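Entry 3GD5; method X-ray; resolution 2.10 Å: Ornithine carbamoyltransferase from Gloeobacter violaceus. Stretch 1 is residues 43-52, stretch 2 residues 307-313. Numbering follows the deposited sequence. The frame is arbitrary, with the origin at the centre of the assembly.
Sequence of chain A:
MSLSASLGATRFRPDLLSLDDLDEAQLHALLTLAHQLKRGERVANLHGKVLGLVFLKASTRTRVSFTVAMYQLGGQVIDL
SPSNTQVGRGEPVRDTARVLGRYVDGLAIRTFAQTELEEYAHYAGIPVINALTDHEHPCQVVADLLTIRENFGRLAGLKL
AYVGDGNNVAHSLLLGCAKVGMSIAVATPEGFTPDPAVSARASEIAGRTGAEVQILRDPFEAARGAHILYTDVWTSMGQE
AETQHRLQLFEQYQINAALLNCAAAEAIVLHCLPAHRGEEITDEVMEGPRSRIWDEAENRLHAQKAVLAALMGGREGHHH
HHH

Stretch 1 (43-52) VANLHGKVLG
Stretch 2 (307-313) VLAALMG

Contact between residues 43-52 and residues 307-313, helical from Val-307 to Met-312, of Gloeobacter violaceus ornithine carbamoyltransferase, two pieces of one chain far apart in sequence. The backbone of stretch 1 runs extended through Val-43 (phi/psi -147/122), Ala-44 (-110/172) and Asn-45 (-164/127), bends at Leu-46 (-118/34), and makes a type II beta turn from Leu-46 to Lys-49 through His-47 (-55/136) and Gly-48 (88/-5). The turn is closed by Lys-49 N to Leu-46 O at 3.0 Å. At the Gly-48 backbone angles a CB would jam against the carbonyl O of His-47, so the turn itself calls for glycine. Lys-49 (-109/153) leads into the strand of Val-50 (-125/132), Leu-51 (-105/130) and Gly-52 (-102/140). Stretch 2 continues a helix that begins earlier in the chain; phi/psi stay near -60/-48 from Val-307 to Ala-310, then drift to -89/-20 at Leu-311 and -115/-15 at Met-312. Two of its hydrogen bonds join Leu-311 N to Val-307 O (2.8 Å) and Met-312 N to Leu-308 O (2.9 Å). In register, the CA atoms of Ala-44 and Ala-309 lie 6.4 Å apart, as do those of Leu-46 and Gly-313.

The two stretches bury 382 Å² in all, with no hydrogen bond between them; the contacts are van der Waals, between side chains and from side chains to backbone. Among the apolar side chains, Leu-46 (chi1 m, chi2 t) directs its CA-to-CB bond toward the helix: CD1 lies 4.1 Å from Leu-308 CB, and both CD1 and CD2 lie 4.0 Å from Met-312 CB. The Leu-51 CA-to-CB bond (chi1 t, chi2 off-well at -133°) is also directed toward the helix, with Leu-51 CG 3.9 Å from Leu-308 CD2 and 3.8 Å from Met-312 CE; that of Val-50 (chi1 t) is directed away, alternating with Leu-51. Leu-308 (m, t) and the extended Met-312 (m, t, t), one helical turn apart, thus each touch both leucines. Ala-44 adds a methyl-to-methyl contact, CB to Ala-309 CB at 3.9 Å; the Ala-309 CA-to-CB bond is directed sideways.

Side chains also meet backbone. Leu-46 CD1 approaches Leu-308 O at 3.8 Å, while Leu-46 CD2 lies 3.7 Å from both Met-312 O and Gly-313 CA. Lys-49 (m, t, t, m) brings CE within 3.7 Å of Met-312 O, a van der Waals approach by its aliphatic chain.

Within stretch 1, Asn-45 OD1 accepts a hydrogen bond from His-47 N (2.9 Å, 157°), linking the residues flanking Leu-46; the Asn-45 CA-to-CB bond (chi1 t, chi2 -74°) is directed away from the helix.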

# COMPACT_ATOMS: atom_id res chain seq x y z
N VAL A 43 25.01 41.34 -4.55
CA VAL A 43 25.48 40.00 -4.23
C VAL A 43 25.26 39.70 -2.76
O VAL A 43 25.74 40.42 -1.89
CB VAL A 43 26.98 39.84 -4.54
CG1 VAL A 43 27.47 38.48 -4.06
CG2 VAL A 43 27.21 39.97 -6.03
N ALA A 44 24.51 38.63 -2.48
CA ALA A 44 24.23 38.21 -1.12
C ALA A 44 24.98 36.91 -0.85
O ALA A 44 25.56 36.31 -1.76
CB ALA A 44 22.73 38.00 -0.93
N ASN A 45 24.97 36.46 0.40
CA ASN A 45 25.67 35.23 0.75
C ASN A 45 25.22 34.68 2.08
O ASN A 45 25.23 35.40 3.08
CB ASN A 45 27.17 35.50 0.77
CG ASN A 45 27.95 34.39 1.40
OD1 ASN A 45 27.93 34.22 2.62
ND2 ASN A 45 28.63 33.60 0.58
N LEU A 46 24.83 33.41 2.10
CA LEU A 46 24.38 32.75 3.32
C LEU A 46 25.31 31.60 3.66
O LEU A 46 24.87 30.57 4.19
CB LEU A 46 22.95 32.22 3.15
CG LEU A 46 21.86 33.27 2.90
CD1 LEU A 46 20.50 32.59 2.80
CD2 LEU A 46 21.87 34.28 4.04
N HIS A 47 26.59 31.78 3.35
CA HIS A 47 27.59 30.76 3.63
C HIS A 47 27.57 30.39 5.11
O HIS A 47 27.47 31.25 5.98
CB HIS A 47 28.98 31.27 3.25
CG HIS A 47 30.08 30.30 3.55
ND1 HIS A 47 30.56 30.08 4.83
CD2 HIS A 47 30.78 29.47 2.74
CE1 HIS A 47 31.51 29.17 4.79
NE2 HIS A 47 31.66 28.78 3.54
N GLY A 48 27.65 29.09 5.38
CA GLY A 48 27.63 28.62 6.75
C GLY A 48 26.23 28.37 7.26
O GLY A 48 26.06 27.88 8.38
N LYS A 49 25.22 28.69 6.46
CA LYS A 49 23.84 28.48 6.89
C LYS A 49 23.14 27.35 6.15
O LYS A 49 23.46 27.02 5.00
CB LYS A 49 23.04 29.78 6.75
CG LYS A 49 23.56 30.89 7.64
CD LYS A 49 22.96 32.23 7.26
CE LYS A 49 23.72 33.37 7.93
NZ LYS A 49 23.69 33.25 9.41
N VAL A 50 22.17 26.75 6.82
CA VAL A 50 21.41 25.63 6.26
C VAL A 50 19.93 25.93 6.29
O VAL A 50 19.38 26.35 7.30
CB VAL A 50 21.67 24.32 7.05
CG1 VAL A 50 20.88 23.16 6.42
CG2 VAL A 50 23.17 24.02 7.10
N LEU A 51 19.28 25.69 5.15
CA LEU A 51 17.86 25.90 5.02
C LEU A 51 17.20 24.53 5.03
O LEU A 51 17.61 23.63 4.30
CB LEU A 51 17.57 26.60 3.70
CG LEU A 51 16.21 27.21 3.35
CD1 LEU A 51 15.88 26.74 1.96
CD2 LEU A 51 15.12 26.84 4.33
N GLY A 52 16.19 24.36 5.87
CA GLY A 52 15.49 23.10 5.93
C GLY A 52 14.18 23.23 5.18
O GLY A 52 13.52 24.28 5.26
N VAL A 307 14.04 36.46 -0.74
CA VAL A 307 13.45 36.23 0.58
C VAL A 307 14.49 35.61 1.50
O VAL A 307 14.69 36.07 2.62
CB VAL A 307 12.19 35.32 0.53
CG1 VAL A 307 11.20 35.86 -0.47
CG2 VAL A 307 12.58 33.89 0.20
N LEU A 308 15.17 34.57 1.02
CA LEU A 308 16.20 33.90 1.81
C LEU A 308 17.24 34.93 2.29
O LEU A 308 17.58 34.99 3.47
CB LEU A 308 16.88 32.79 0.99
CG LEU A 308 16.01 31.58 0.61
CD1 LEU A 308 16.75 30.70 -0.37
CD2 LEU A 308 15.64 30.79 1.86
N ALA A 309 17.72 35.75 1.36
CA ALA A 309 18.70 36.77 1.72
C ALA A 309 18.12 37.72 2.77
O ALA A 309 18.74 37.98 3.80
CB ALA A 309 19.12 37.54 0.49
N ALA A 310 16.93 38.23 2.50
CA ALA A 310 16.27 39.17 3.40
C ALA A 310 16.01 38.66 4.81
O ALA A 310 16.26 39.37 5.78
CB ALA A 310 14.96 39.65 2.78
N LEU A 311 15.50 37.44 4.93
CA LEU A 311 15.17 36.89 6.24
C LEU A 311 16.27 36.13 6.98
O LEU A 311 16.19 35.97 8.20
CB LEU A 311 13.93 36.00 6.13
CG LEU A 311 12.66 36.67 5.57
CD1 LEU A 311 11.45 35.78 5.84
CD2 LEU A 311 12.47 38.03 6.24
N MET A 312 17.29 35.67 6.25
CA MET A 312 18.39 34.93 6.87
C MET A 312 19.69 35.71 6.73
O MET A 312 20.68 35.40 7.39
CB MET A 312 18.57 33.55 6.20
CG MET A 312 17.33 32.67 6.19
SD MET A 312 17.62 31.04 5.43
CE MET A 312 16.06 30.37 5.54
N GLY A 313 19.67 36.71 5.85
CA GLY A 313 20.84 37.53 5.56
C GLY A 313 21.79 37.83 6.70
O GLY A 313 23.01 37.58 6.53